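Local coordinates for putative lipoprotein (PDB 4FVS), which is of unknown function but, as a putative exported lipoprotein with a YmcC-like fold, related to the LolA/LolB group, probably binds lipid, at residues A[17-22]-A[28-33]; A[67-70]-A[75-78]; A[180-185]-A[201-206]; A[101-106]-A[142-147]. One frame throughout, in Å; residues are numbered along the deposited sequence.

Contact 1: A[17-22]-A[28-33]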
loop_
_atom_site.group_PDB
_atom_site.type_symbol
_atom_site.label_atom_id
_atom_site.label_comp_id
_atom_site.label_asym_id
_atom_site.label_seq_id
_atom_site.Cartn_x
_atom_site.Cartn_y
_atom_site.Cartn_z
ATOM N N VAL A 17 3.477 12.452 -2.689
ATOM C CA VAL A 17 2.707 12.660 -1.478
ATOM C C VAL A 17 1.356 12.041 -1.653
ATOM O O VAL A 17 0.654 12.346 -2.623
ATOM C CB VAL A 17 2.568 14.159 -1.080
ATOM C CG1 VAL A 17 1.815 14.308 0.253
ATOM C CG2 VAL A 17 3.919 14.846 -0.994
ATOM N N ARG A 18 0.992 11.174 -0.709
ATOM C CA ARG A 18 -0.324 10.557 -0.559
ATOM C C ARG A 18 -0.890 11.078 0.738
ATOM O O ARG A 18 -0.146 11.124 1.730
ATOM C CB ARG A 18 -0.258 9.016 -0.585
ATOM C CG ARG A 18 -0.088 8.464 -1.992
ATOM C CD ARG A 18 0.162 6.966 -2.065
ATOM N NE ARG A 18 -0.919 6.196 -1.453
ATOM C CZ ARG A 18 -0.742 5.383 -0.419
ATOM N NH1 ARG A 18 0.468 5.204 0.090
ATOM N NH2 ARG A 18 -1.764 4.716 0.089
ATOM N N LYS A 19 -2.169 11.489 0.756
ATOM C CA LYS A 19 -2.757 11.991 1.994
ATOM C C LYS A 19 -3.898 11.070 2.427
ATOM O O LYS A 19 -4.660 10.576 1.595
ATOM C CB LYS A 19 -3.212 13.459 1.849
ATOM C CG LYS A 19 -2.046 14.434 1.772
ATOM C CD LYS A 19 -2.487 15.840 1.841
ATOM C CE LYS A 19 -1.331 16.812 1.771
ATOM N NZ LYS A 19 -1.808 18.231 1.690
ATOM N N GLY A 20 -3.963 10.816 3.728
ATOM C CA GLY A 20 -4.950 9.935 4.343
ATOM C C GLY A 20 -6.047 10.726 5.000
ATOM O O GLY A 20 -5.766 11.617 5.801
ATOM N N TYR A 21 -7.314 10.399 4.653
ATOM C CA TYR A 21 -8.522 11.076 5.127
ATOM C C TYR A 21 -9.493 10.121 5.779
ATOM O O TYR A 21 -9.463 8.933 5.482
ATOM C CB TYR A 21 -9.216 11.726 3.934
ATOM C CG TYR A 21 -8.378 12.741 3.192
ATOM C CD1 TYR A 21 -8.352 14.080 3.587
ATOM C CD2 TYR A 21 -7.639 12.376 2.068
ATOM C CE1 TYR A 21 -7.578 15.020 2.911
ATOM C CE2 TYR A 21 -6.861 13.312 1.384
ATOM C CZ TYR A 21 -6.842 14.635 1.806
ATOM O OH TYR A 21 -6.096 15.568 1.138
ATOM N N ASP A 22 -10.372 10.634 6.649
ATOM C CA ASP A 22 -11.453 9.863 7.269
ATOM C C ASP A 22 -12.662 9.884 6.306
ATOM O O ASP A 22 -12.587 10.541 5.261
ATOM C CB ASP A 22 -11.811 10.400 8.679
ATOM C CG ASP A 22 -12.458 11.792 8.779
ATOM O OD1 ASP A 22 -12.869 12.349 7.726
ATOM O OD2 ASP A 22 -12.562 12.317 9.906
ATOM N N GLN A 28 -6.047 13.101 8.038
ATOM C CA GLN A 28 -5.600 12.274 9.152
ATOM C C GLN A 28 -4.071 12.111 9.143
ATOM O O GLN A 28 -3.444 12.146 10.209
ATOM C CB GLN A 28 -6.280 10.878 9.090
ATOM C CG GLN A 28 -7.808 10.877 9.261
ATOM C CD GLN A 28 -8.229 11.108 10.689
ATOM O OE1 GLN A 28 -8.743 12.180 11.055
ATOM N NE2 GLN A 28 -8.004 10.101 11.523
ATOM N N SER A 29 -3.485 11.899 7.941
ATOM C CA SER A 29 -2.062 11.653 7.773
ATOM C C SER A 29 -1.542 12.116 6.417
ATOM O O SER A 29 -2.244 12.081 5.410
ATOM C CB SER A 29 -1.764 10.157 7.944
ATOM O OG SER A 29 -2.458 9.310 7.032
ATOM N N VAL A 30 -0.279 12.526 6.409
ATOM C CA VAL A 30 0.474 12.915 5.213
ATOM C C VAL A 30 1.572 11.851 5.012
ATOM O O VAL A 30 2.312 11.538 5.951
ATOM C CB VAL A 30 1.034 14.349 5.301
ATOM C CG1 VAL A 30 1.769 14.731 4.020
ATOM C CG2 VAL A 30 -0.084 15.344 5.606
HETATM N N MSE A 31 1.631 11.254 3.818
HETATM C CA MSE A 31 2.599 10.205 3.528
HETATM C C MSE A 31 3.513 10.659 2.408
HETATM O O MSE A 31 3.075 10.735 1.247
HETATM C CB MSE A 31 1.874 8.916 3.195
HETATM C CG MSE A 31 1.010 8.448 4.362
HETATM SE SE MSE A 31 -0.251 7.063 3.991
HETATM C CE MSE A 31 -1.511 8.137 2.850
ATOM N N SER A 32 4.773 11.021 2.777
ATOM C CA SER A 32 5.761 11.527 1.843
ATOM C C SER A 32 6.783 10.467 1.515
ATOM O O SER A 32 7.317 9.820 2.417
ATOM C CB SER A 32 6.440 12.759 2.405
ATOM O OG SER A 32 5.449 13.708 2.749
ATOM N N TYR A 33 7.049 10.283 0.220
ATOM C CA TYR A 33 7.974 9.269 -0.266
ATOM C C TYR A 33 9.008 9.837 -1.195
ATOM O O TYR A 33 8.814 10.915 -1.761
ATOM C CB TYR A 33 7.224 8.172 -1.035
ATOM C CG TYR A 33 6.182 7.380 -0.286
ATOM C CD1 TYR A 33 4.908 7.898 -0.065
ATOM C CD2 TYR A 33 6.405 6.048 0.049
ATOM C CE1 TYR A 33 3.920 7.146 0.581
ATOM C CE2 TYR A 33 5.424 5.285 0.688
ATOM C CZ TYR A 33 4.177 5.833 0.934
ATOM O OH TYR A 33 3.214 5.065 1.532
#
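Gln28 and Ser29 share a single partner, Gly20, across the antiparallel hairpin of 17-22 and 28-33, and so exemplify the classic beta bulge. Both amides converge on Gly20 O: Gln28 N reaches it at 2.7 Å and Ser29 N at 3.1 Å, the latter tilted 25° from the carbonyl plane. Past the bulge the regular pattern resumes, and Arg18 and Met31 exchange two backbone bonds.

The extra residue sends its side chain along the opposite strand. Gln28 CB rests 3.4 Å from Gly20 O. Because CG lies beside the backbone N (chi1 -64°), it meets the next peptide, 3.7 Å from Asp22 N. A bend at chi2 then carries CD to 4.2 Å from Asp22 CB. At the tip, OE1 comes no nearer than 4.0 Å to Asp22 OD2, while the other carboxylate oxygen, OD1, is bonded to Asn26 N in the turn. An alanine here would keep CB but is likely to open a gap beside the Tyr21-Asp22 peptide and Asp22 CB, where CG and the amide now pack.

On one face of the hairpin, Val17 CG1 packs against Val30 CG1 at 3.8 Å. On the other, Arg18 bonds through NH2 to Thr209 on strand 205-214, and selenomethionine Met31 bends about its CG-SE bond so that CE sits centrally over the guanidinium, 4.3 Å above its plane.

Contact 2: A[67-70]-A[75-78]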
loop_
_atom_site.group_PDB
_atom_site.type_symbol
_atom_site.label_atom_id
_atom_site.label_comp_id
_atom_site.label_asym_id
_atom_site.label_seq_id
_atom_site.Cartn_x
_atom_site.Cartn_y
_atom_site.Cartn_z
ATOM N N LYS A 67 10.718 -1.533 -0.287
ATOM C CA LYS A 67 11.343 -2.114 -1.480
ATOM C C LYS A 67 10.274 -2.607 -2.462
ATOM O O LYS A 67 9.215 -3.061 -2.060
ATOM C CB LYS A 67 12.316 -3.247 -1.125
ATOM C CG LYS A 67 13.745 -2.788 -0.900
ATOM C CD LYS A 67 14.735 -3.941 -1.072
ATOM C CE LYS A 67 16.179 -3.476 -1.149
ATOM N NZ LYS A 67 17.110 -4.568 -1.531
ATOM N N ALA A 68 10.541 -2.429 -3.744
ATOM C CA ALA A 68 9.699 -2.864 -4.857
ATOM C C ALA A 68 10.574 -3.498 -5.899
ATOM O O ALA A 68 11.678 -2.998 -6.138
ATOM C CB ALA A 68 8.932 -1.690 -5.454
ATOM N N TYR A 69 10.125 -4.603 -6.512
ATOM C CA TYR A 69 10.956 -5.235 -7.535
ATOM C C TYR A 69 10.160 -6.036 -8.562
ATOM O O TYR A 69 9.021 -6.426 -8.321
ATOM C CB TYR A 69 12.027 -6.155 -6.895
ATOM C CG TYR A 69 11.457 -7.232 -6.007
ATOM C CD1 TYR A 69 11.050 -8.455 -6.537
ATOM C CD2 TYR A 69 11.362 -7.051 -4.631
ATOM C CE1 TYR A 69 10.523 -9.456 -5.725
ATOM C CE2 TYR A 69 10.836 -8.045 -3.808
ATOM C CZ TYR A 69 10.401 -9.243 -4.362
ATOM O OH TYR A 69 9.875 -10.243 -3.574
ATOM N N CYS A 70 10.808 -6.253 -9.717
ATOM C CA CYS A 70 10.417 -7.114 -10.825
ATOM C C CYS A 70 11.321 -8.334 -10.819
ATOM O O CYS A 70 12.544 -8.188 -10.747
ATOM C CB CYS A 70 10.487 -6.389 -12.167
ATOM S SG CYS A 70 8.918 -5.659 -12.701
ATOM N N PHE A 75 5.686 -8.339 -10.768
ATOM C CA PHE A 75 5.960 -7.193 -9.910
ATOM C C PHE A 75 5.525 -7.463 -8.463
ATOM O O PHE A 75 4.381 -7.860 -8.215
ATOM C CB PHE A 75 5.266 -5.921 -10.447
ATOM C CG PHE A 75 5.445 -4.725 -9.538
ATOM C CD1 PHE A 75 6.625 -3.983 -9.561
ATOM C CD2 PHE A 75 4.468 -4.387 -8.604
ATOM C CE1 PHE A 75 6.820 -2.923 -8.676
ATOM C CE2 PHE A 75 4.662 -3.317 -7.728
ATOM C CZ PHE A 75 5.836 -2.588 -7.778
ATOM N N PHE A 76 6.420 -7.148 -7.508
ATOM C CA PHE A 76 6.189 -7.319 -6.068
ATOM C C PHE A 76 6.474 -6.041 -5.283
ATOM O O PHE A 76 7.356 -5.266 -5.630
ATOM C CB PHE A 76 7.060 -8.454 -5.518
ATOM C CG PHE A 76 6.881 -9.784 -6.220
ATOM C CD1 PHE A 76 7.585 -10.075 -7.386
ATOM C CD2 PHE A 76 6.020 -10.749 -5.709
ATOM C CE1 PHE A 76 7.402 -11.288 -8.038
ATOM C CE2 PHE A 76 5.845 -11.960 -6.360
ATOM C CZ PHE A 76 6.537 -12.223 -7.520
ATOM N N LEU A 77 5.742 -5.851 -4.202
ATOM C CA LEU A 77 5.879 -4.699 -3.318
ATOM C C LEU A 77 5.693 -5.148 -1.866
ATOM O O LEU A 77 4.877 -6.044 -1.622
ATOM C CB LEU A 77 4.817 -3.661 -3.725
ATOM C CG LEU A 77 4.754 -2.321 -2.984
ATOM C CD1 LEU A 77 6.035 -1.500 -3.178
ATOM C CD2 LEU A 77 3.577 -1.523 -3.465
ATOM N N ASP A 78 6.426 -4.533 -0.902
ATOM C CA ASP A 78 6.265 -4.876 0.513
ATOM C C ASP A 78 4.804 -4.625 0.923
ATOM O O ASP A 78 4.261 -3.536 0.665
ATOM C CB ASP A 78 7.255 -4.101 1.411
ATOM C CG ASP A 78 7.619 -4.801 2.725
ATOM O OD1 ASP A 78 6.747 -5.520 3.286
ATOM O OD2 ASP A 78 8.754 -4.591 3.215
#
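Ala68 CB lies at the apolar centre, touching its cross-strand partner Leu77 through CD1 at 3.7 Å and, diagonally, Phe75 through CZ at 4.0 Å. Cys70 extends this face: its SG approaches the edge of the Phe75 ring, 4.2 Å from CD1, and is joined by a disulfide to Cys4, while Phe6 meets the Phe75 ring edge-to-face. The N-terminal segment is thereby fastened to this face.

Strands 67-70 and 75-78 form a beta hairpin, and the reverse face carries its aromatic pair. Tyr69 has CG between its backbone N and carbonyl carbon (chi1 57°), which leans the ring over the neighbouring strand. There Phe76 CB makes a CH-pi contact over one face, 3.9 Å from the Tyr69 ring centroid. The two rings are nearly parallel, with planes at 26°, but slid so far apart that they barely overlap.

Between the faces, Tyr69 and Phe76 form a hydrogen-bonded pair: Phe76 N gives to Tyr69 O at 2.8 Å and Tyr69 N to Phe76 O at 3.0 Å. Pairing slackens at the far end, where Asp78 N makes only a weak bond of 3.4 Å to Lys67 O. The Lys67 side chain leads away from this partner to a salt bridge with Glu46 on strand 44-54.

Contact 3: A[180-185]-A[201-206]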
loop_
_atom_site.group_PDB
_atom_site.type_symbol
_atom_site.label_atom_id
_atom_site.label_comp_id
_atom_site.label_asym_id
_atom_site.label_seq_id
_atom_site.Cartn_x
_atom_site.Cartn_y
_atom_site.Cartn_z
ATOM N N THR A 180 -12.765 -7.436 11.482
ATOM C CA THR A 180 -12.730 -7.663 10.044
ATOM C C THR A 180 -13.240 -6.451 9.261
ATOM O O THR A 180 -14.014 -5.628 9.761
ATOM C CB THR A 180 -13.533 -8.896 9.642
ATOM O OG1 THR A 180 -14.906 -8.691 9.979
ATOM C CG2 THR A 180 -12.991 -10.159 10.255
ATOM N N GLY A 181 -12.801 -6.393 8.021
ATOM C CA GLY A 181 -13.174 -5.378 7.059
ATOM C C GLY A 181 -12.626 -5.744 5.699
ATOM O O GLY A 181 -12.240 -6.886 5.457
ATOM N N TYR A 182 -12.586 -4.774 4.806
ATOM C CA TYR A 182 -12.071 -4.949 3.461
ATOM C C TYR A 182 -11.626 -3.604 2.947
ATOM O O TYR A 182 -11.793 -2.586 3.624
ATOM C CB TYR A 182 -13.097 -5.628 2.518
ATOM C CG TYR A 182 -14.336 -4.832 2.211
ATOM C CD1 TYR A 182 -15.462 -4.926 3.013
ATOM C CD2 TYR A 182 -14.419 -4.055 1.061
ATOM C CE1 TYR A 182 -16.621 -4.218 2.717
ATOM C CE2 TYR A 182 -15.578 -3.349 0.747
ATOM C CZ TYR A 182 -16.676 -3.436 1.576
ATOM O OH TYR A 182 -17.801 -2.720 1.267
ATOM N N GLY A 183 -11.055 -3.611 1.760
ATOM C CA GLY A 183 -10.598 -2.395 1.118
ATOM C C GLY A 183 -10.317 -2.557 -0.347
ATOM O O GLY A 183 -10.278 -3.672 -0.863
ATOM N N TYR A 184 -10.122 -1.426 -1.008
ATOM C CA TYR A 184 -9.798 -1.346 -2.426
ATOM C C TYR A 184 -8.510 -0.581 -2.618
ATOM O O TYR A 184 -8.128 0.260 -1.781
ATOM C CB TYR A 184 -10.916 -0.684 -3.241
ATOM C CG TYR A 184 -12.263 -1.356 -3.147
ATOM C CD1 TYR A 184 -12.510 -2.563 -3.788
ATOM C CD2 TYR A 184 -13.324 -0.740 -2.499
ATOM C CE1 TYR A 184 -13.768 -3.173 -3.735
ATOM C CE2 TYR A 184 -14.592 -1.335 -2.451
ATOM C CZ TYR A 184 -14.809 -2.554 -3.069
ATOM O OH TYR A 184 -16.061 -3.135 -3.035
ATOM N N GLU A 185 -7.839 -0.873 -3.726
ATOM C CA GLU A 185 -6.635 -0.171 -4.122
ATOM C C GLU A 185 -6.679 0.099 -5.607
ATOM O O GLU A 185 -7.122 -0.750 -6.370
ATOM C CB GLU A 185 -5.372 -0.977 -3.749
ATOM C CG GLU A 185 -5.059 -1.010 -2.261
ATOM C CD GLU A 185 -3.783 -1.705 -1.828
ATOM O OE1 GLU A 185 -3.341 -2.636 -2.538
ATOM O OE2 GLU A 185 -3.277 -1.376 -0.730
ATOM N N LYS A 201 -16.866 -4.229 8.383
ATOM C CA LYS A 201 -17.633 -5.444 8.046
ATOM C C LYS A 201 -19.048 -5.104 7.523
ATOM O O LYS A 201 -19.608 -5.915 6.801
ATOM C CB LYS A 201 -17.725 -6.418 9.246
ATOM C CG LYS A 201 -18.412 -5.862 10.501
ATOM C CD LYS A 201 -18.575 -6.882 11.613
ATOM C CE LYS A 201 -19.084 -6.203 12.863
ATOM N NZ LYS A 201 -19.283 -7.148 13.990
ATOM N N ASN A 202 -19.587 -3.894 7.854
ATOM C CA ASN A 202 -20.921 -3.429 7.464
ATOM C C ASN A 202 -20.896 -2.549 6.205
ATOM O O ASN A 202 -21.867 -1.857 5.936
ATOM C CB ASN A 202 -21.562 -2.663 8.613
ATOM C CG ASN A 202 -21.802 -3.495 9.843
ATOM O OD1 ASN A 202 -21.458 -3.075 10.950
ATOM N ND2 ASN A 202 -22.376 -4.694 9.690
ATOM N N ASN A 203 -19.803 -2.596 5.428
ATOM C CA ASN A 203 -19.610 -1.884 4.150
ATOM C C ASN A 203 -19.686 -0.345 4.313
ATOM O O ASN A 203 -20.117 0.358 3.393
ATOM C CB ASN A 203 -20.636 -2.366 3.094
ATOM C CG ASN A 203 -20.759 -3.873 3.025
ATOM O OD1 ASN A 203 -19.824 -4.592 2.622
ATOM N ND2 ASN A 203 -21.902 -4.385 3.477
ATOM N N VAL A 204 -19.232 0.160 5.468
ATOM C CA VAL A 204 -19.169 1.586 5.780
ATOM C C VAL A 204 -17.731 2.062 5.546
ATOM O O VAL A 204 -16.806 1.518 6.161
ATOM C CB VAL A 204 -19.636 1.883 7.230
ATOM C CG1 VAL A 204 -19.454 3.355 7.577
ATOM C CG2 VAL A 204 -21.069 1.414 7.481
ATOM N N LEU A 205 -17.543 3.071 4.684
ATOM C CA LEU A 205 -16.232 3.644 4.399
ATOM C C LEU A 205 -15.673 4.278 5.651
ATOM O O LEU A 205 -16.326 5.124 6.255
ATOM C CB LEU A 205 -16.329 4.676 3.263
ATOM C CG LEU A 205 -15.019 5.340 2.855
ATOM C CD1 LEU A 205 -14.196 4.425 1.941
ATOM C CD2 LEU A 205 -15.275 6.672 2.218
ATOM N N GLN A 206 -14.498 3.835 6.060
ATOM C CA GLN A 206 -13.852 4.302 7.285
ATOM C C GLN A 206 -12.808 5.373 6.982
ATOM O O GLN A 206 -12.629 6.314 7.767
ATOM C CB GLN A 206 -13.195 3.129 8.045
ATOM C CG GLN A 206 -14.183 2.058 8.559
ATOM C CD GLN A 206 -15.211 2.603 9.504
ATOM O OE1 GLN A 206 -16.380 2.780 9.145
ATOM N NE2 GLN A 206 -14.779 2.912 10.716
#
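The Tyr182 ring receives at its edge Asn203, from the tight turn of the hairpin between strands 192-200 and 205-214, with OD1 near the ring plane and next to both CE1 and the hydroxyl. Elsewhere at the edge, also in plane, lies CE2 of Tyr184, two residues along the same strand. Tyr199 of strand 192-200 stacks on the ring, and Lys165 of strand 157-171 adds a cation-pi contact, so both neighbouring strands contribute to its setting. The Asn203 amide crosses the tyrosine at about a right angle, its plane turned 56° from that of the ring.

Within the turn, Lys201 and Asn202 have backbone angles consistent with the central residues of a type I turn, and Asn203 follows in the left-handed helical region (phi 61°). Asp200 OD1 braces this turn by accepting a hydrogen bond from Val204 N. The contact therefore illustrates how a surface turn can be tied to a strand beyond its own hairpin.

The tie is made at the tyrosine tip: the hydroxyl of Tyr182 donates to Asn203 OD1 across 3.1 Å, meeting a lone pair in the carbonyl plane with an angle of 107° at the oxygen. Tyr182 CE1 lies 3.2 Å from the same OD1, and Asn203 CB is 3.4 Å from Tyr182 OH.

Nearer the strand's start, Lys201 comes abreast of Gly181, their CA atoms 4.6 Å apart. Lys201 lays only the root of its side chain against the strand, with CB 3.7 Å from Thr180 OG1, before its extended chain leads away.

Contact 4: A[101-106]-A[142-147]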
loop_
_atom_site.group_PDB
_atom_site.type_symbol
_atom_site.label_atom_id
_atom_site.label_comp_id
_atom_site.label_asym_id
_atom_site.label_seq_id
_atom_site.Cartn_x
_atom_site.Cartn_y
_atom_site.Cartn_z
ATOM N N ASN A 101 6.847 -8.817 4.167
ATOM C CA ASN A 101 6.105 -9.793 3.364
ATOM C C ASN A 101 5.862 -9.145 2.012
ATOM O O ASN A 101 5.194 -8.119 1.945
ATOM C CB ASN A 101 4.798 -10.284 4.053
ATOM C CG ASN A 101 4.206 -11.595 3.522
ATOM O OD1 ASN A 101 4.369 -11.969 2.363
ATOM N ND2 ASN A 101 3.481 -12.325 4.359
ATOM N N PHE A 102 6.512 -9.658 0.958
ATOM C CA PHE A 102 6.361 -9.119 -0.397
ATOM C C PHE A 102 5.228 -9.823 -1.099
ATOM O O PHE A 102 5.189 -11.051 -1.136
ATOM C CB PHE A 102 7.660 -9.249 -1.186
ATOM C CG PHE A 102 8.751 -8.282 -0.753
ATOM C CD1 PHE A 102 8.753 -6.964 -1.194
ATOM C CD2 PHE A 102 9.798 -8.701 0.055
ATOM C CE1 PHE A 102 9.777 -6.089 -0.824
ATOM C CE2 PHE A 102 10.821 -7.822 0.417
ATOM C CZ PHE A 102 10.805 -6.529 -0.023
ATOM N N ILE A 103 4.284 -9.053 -1.623
ATOM C CA ILE A 103 3.131 -9.582 -2.352
ATOM C C ILE A 103 3.126 -9.062 -3.795
ATOM O O ILE A 103 3.561 -7.938 -4.052
ATOM C CB ILE A 103 1.806 -9.257 -1.634
ATOM C CG1 ILE A 103 1.651 -7.723 -1.386
ATOM C CG2 ILE A 103 1.702 -10.083 -0.338
ATOM C CD1 ILE A 103 0.237 -7.214 -0.935
ATOM N N ASN A 104 2.634 -9.883 -4.730
ATOM C CA ASN A 104 2.557 -9.507 -6.140
ATOM C C ASN A 104 1.401 -8.554 -6.402
ATOM O O ASN A 104 0.404 -8.548 -5.659
ATOM C CB ASN A 104 2.403 -10.728 -7.038
ATOM C CG ASN A 104 1.053 -11.409 -6.977
ATOM O OD1 ASN A 104 0.437 -11.541 -5.931
ATOM N ND2 ASN A 104 0.564 -11.877 -8.099
ATOM N N TYR A 105 1.542 -7.770 -7.494
ATOM C CA TYR A 105 0.542 -6.876 -8.023
ATOM C C TYR A 105 0.387 -7.241 -9.489
ATOM O O TYR A 105 1.272 -6.969 -10.302
ATOM C CB TYR A 105 0.894 -5.392 -7.776
ATOM C CG TYR A 105 0.598 -4.956 -6.357
ATOM C CD1 TYR A 105 1.486 -5.238 -5.318
ATOM C CD2 TYR A 105 -0.582 -4.296 -6.042
ATOM C CE1 TYR A 105 1.204 -4.874 -4.002
ATOM C CE2 TYR A 105 -0.880 -3.930 -4.726
ATOM C CZ TYR A 105 0.018 -4.223 -3.708
ATOM O OH TYR A 105 -0.247 -3.842 -2.415
ATOM N N PRO A 106 -0.690 -7.966 -9.834
ATOM C CA PRO A 106 -0.885 -8.377 -11.233
ATOM C C PRO A 106 -1.070 -7.181 -12.176
ATOM O O PRO A 106 -1.534 -6.129 -11.762
ATOM C CB PRO A 106 -2.156 -9.238 -11.175
ATOM C CG PRO A 106 -2.289 -9.647 -9.744
ATOM C CD PRO A 106 -1.797 -8.444 -8.985
ATOM N N LYS A 142 -6.091 -10.998 2.909
ATOM C CA LYS A 142 -6.407 -12.220 2.176
ATOM C C LYS A 142 -7.552 -11.991 1.187
ATOM O O LYS A 142 -8.089 -10.893 1.114
ATOM C CB LYS A 142 -6.781 -13.339 3.197
ATOM C CG LYS A 142 -7.873 -12.925 4.192
ATOM C CD LYS A 142 -7.928 -13.812 5.405
ATOM C CE LYS A 142 -8.881 -13.230 6.432
ATOM N NZ LYS A 142 -8.805 -13.938 7.734
ATOM N N ASP A 143 -7.922 -13.044 0.425
ATOM C CA ASP A 143 -9.009 -13.058 -0.556
ATOM C C ASP A 143 -8.905 -11.861 -1.508
ATOM O O ASP A 143 -9.905 -11.197 -1.789
ATOM C CB ASP A 143 -10.356 -13.085 0.170
ATOM C CG ASP A 143 -10.492 -14.149 1.253
ATOM O OD1 ASP A 143 -10.268 -15.349 0.946
ATOM O OD2 ASP A 143 -10.885 -13.796 2.386
ATOM N N ARG A 144 -7.686 -11.592 -2.005
ATOM C CA ARG A 144 -7.423 -10.493 -2.928
ATOM C C ARG A 144 -8.028 -10.813 -4.268
ATOM O O ARG A 144 -7.846 -11.929 -4.746
ATOM C CB ARG A 144 -5.910 -10.221 -3.061
ATOM C CG ARG A 144 -5.210 -9.848 -1.756
ATOM C CD ARG A 144 -3.704 -9.743 -1.923
ATOM N NE ARG A 144 -3.255 -8.624 -2.768
ATOM C CZ ARG A 144 -2.198 -8.676 -3.571
ATOM N NH1 ARG A 144 -1.488 -9.789 -3.671
ATOM N NH2 ARG A 144 -1.857 -7.626 -4.299
ATOM N N GLU A 145 -8.775 -9.883 -4.863
ATOM C CA GLU A 145 -9.383 -10.129 -6.172
ATOM C C GLU A 145 -9.314 -8.889 -7.062
ATOM O O GLU A 145 -9.362 -7.783 -6.575
ATOM C CB GLU A 145 -10.837 -10.629 -6.074
ATOM C CG GLU A 145 -11.817 -9.689 -5.397
ATOM C CD GLU A 145 -13.269 -10.103 -5.520
ATOM O OE1 GLU A 145 -13.759 -10.252 -6.665
ATOM O OE2 GLU A 145 -13.934 -10.203 -4.464
ATOM N N PHE A 146 -9.193 -9.095 -8.367
ATOM C CA PHE A 146 -9.188 -8.062 -9.384
ATOM C C PHE A 146 -10.630 -7.683 -9.702
ATOM O O PHE A 146 -11.444 -8.564 -10.027
ATOM C CB PHE A 146 -8.452 -8.569 -10.645
ATOM C CG PHE A 146 -8.504 -7.614 -11.811
ATOM C CD1 PHE A 146 -7.729 -6.455 -11.815
ATOM C CD2 PHE A 146 -9.388 -7.825 -12.863
ATOM C CE1 PHE A 146 -7.795 -5.554 -12.877
ATOM C CE2 PHE A 146 -9.467 -6.918 -13.921
ATOM C CZ PHE A 146 -8.656 -5.798 -13.929
ATOM N N ILE A 147 -10.937 -6.369 -9.642
ATOM C CA ILE A 147 -12.285 -5.869 -9.898
ATOM C C ILE A 147 -12.415 -5.446 -11.374
ATOM O O ILE A 147 -13.167 -6.068 -12.133
ATOM C CB ILE A 147 -12.639 -4.715 -8.915
ATOM C CG1 ILE A 147 -12.436 -5.132 -7.436
ATOM C CG2 ILE A 147 -14.050 -4.179 -9.164
ATOM C CD1 ILE A 147 -13.154 -6.523 -7.008
#
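Arg144 carries most of this buried contact, reaching from strand 132-154 to Ile103 and Asn104 on the short strand 102-104. It is a worked case of an end-on guanidinium grip on one backbone oxygen, here linking strands that are not paired with each other in the antiparallel fold. A bend at chi3 (67°) in an otherwise extended chain turns the group toward its acceptor.

Asn104 O accepts from both terminal nitrogens, Arg144 NH2 at 2.8 Å and Arg144 NH1 at 3.0 Å. The oxygen lies almost exactly in the guanidinium plane, so the two bonds fix the rotation of the group, and the positive charge would probably polarise the carbonyl. NH1 also donates to Asp121 O, which gives the buried nitrogen a second acceptor.

The Asn104 side chain contributes less: its OD1 makes only a weak bond of 3.4 Å with Arg144 NH1. Its amide plane stands 84° from the guanidinium, and its stronger bonds go elsewhere, OD1 to Asp121 N and ND2 to Glu74 and Tyr119.

Ile103 supplies the apolar cover. Its CD1 lies centrally over one guanidinium face, 3.9 Å from Arg144 CZ. A leucine in place of Arg144 would probably leave the carbonyls of Asn104 and Asp121 without these donors in a buried setting.

Tyr105 meets the arginine differently: the two side chains cross at about a right angle, with the ring and guanidinium planes 64° apart. The cation-pi attraction is weak at most, with Arg144 CZ 5.0 Å from the ring centroid, yet NH2 stands above the middle of the ring, 3.8 Å from Tyr105 CE2.

Contacts 2 and 4 are the most closely joined, their centres 12 Å apart: strand 74-78 pairs with 102-104 through probable hydrogen bonds from Tyr105 N to Phe75 O (2.9 Å) and from Leu77 N to Ile103 O (3.0 Å). Contact 3 meets contact 4 through Glu185 OE1 and Tyr105 OH, weakly bonded at 3.3 Å. Strands 15-22 and 205-214 are neighbours, so contact 1 touches contact 3, with Asp22 CB 4.3 Å from Gln206 O. Contacts 1 and 2, with centres 21 Å apart, lie on opposite sides of the chain's centre without touching. None of the four can be tied to a defined lipid site.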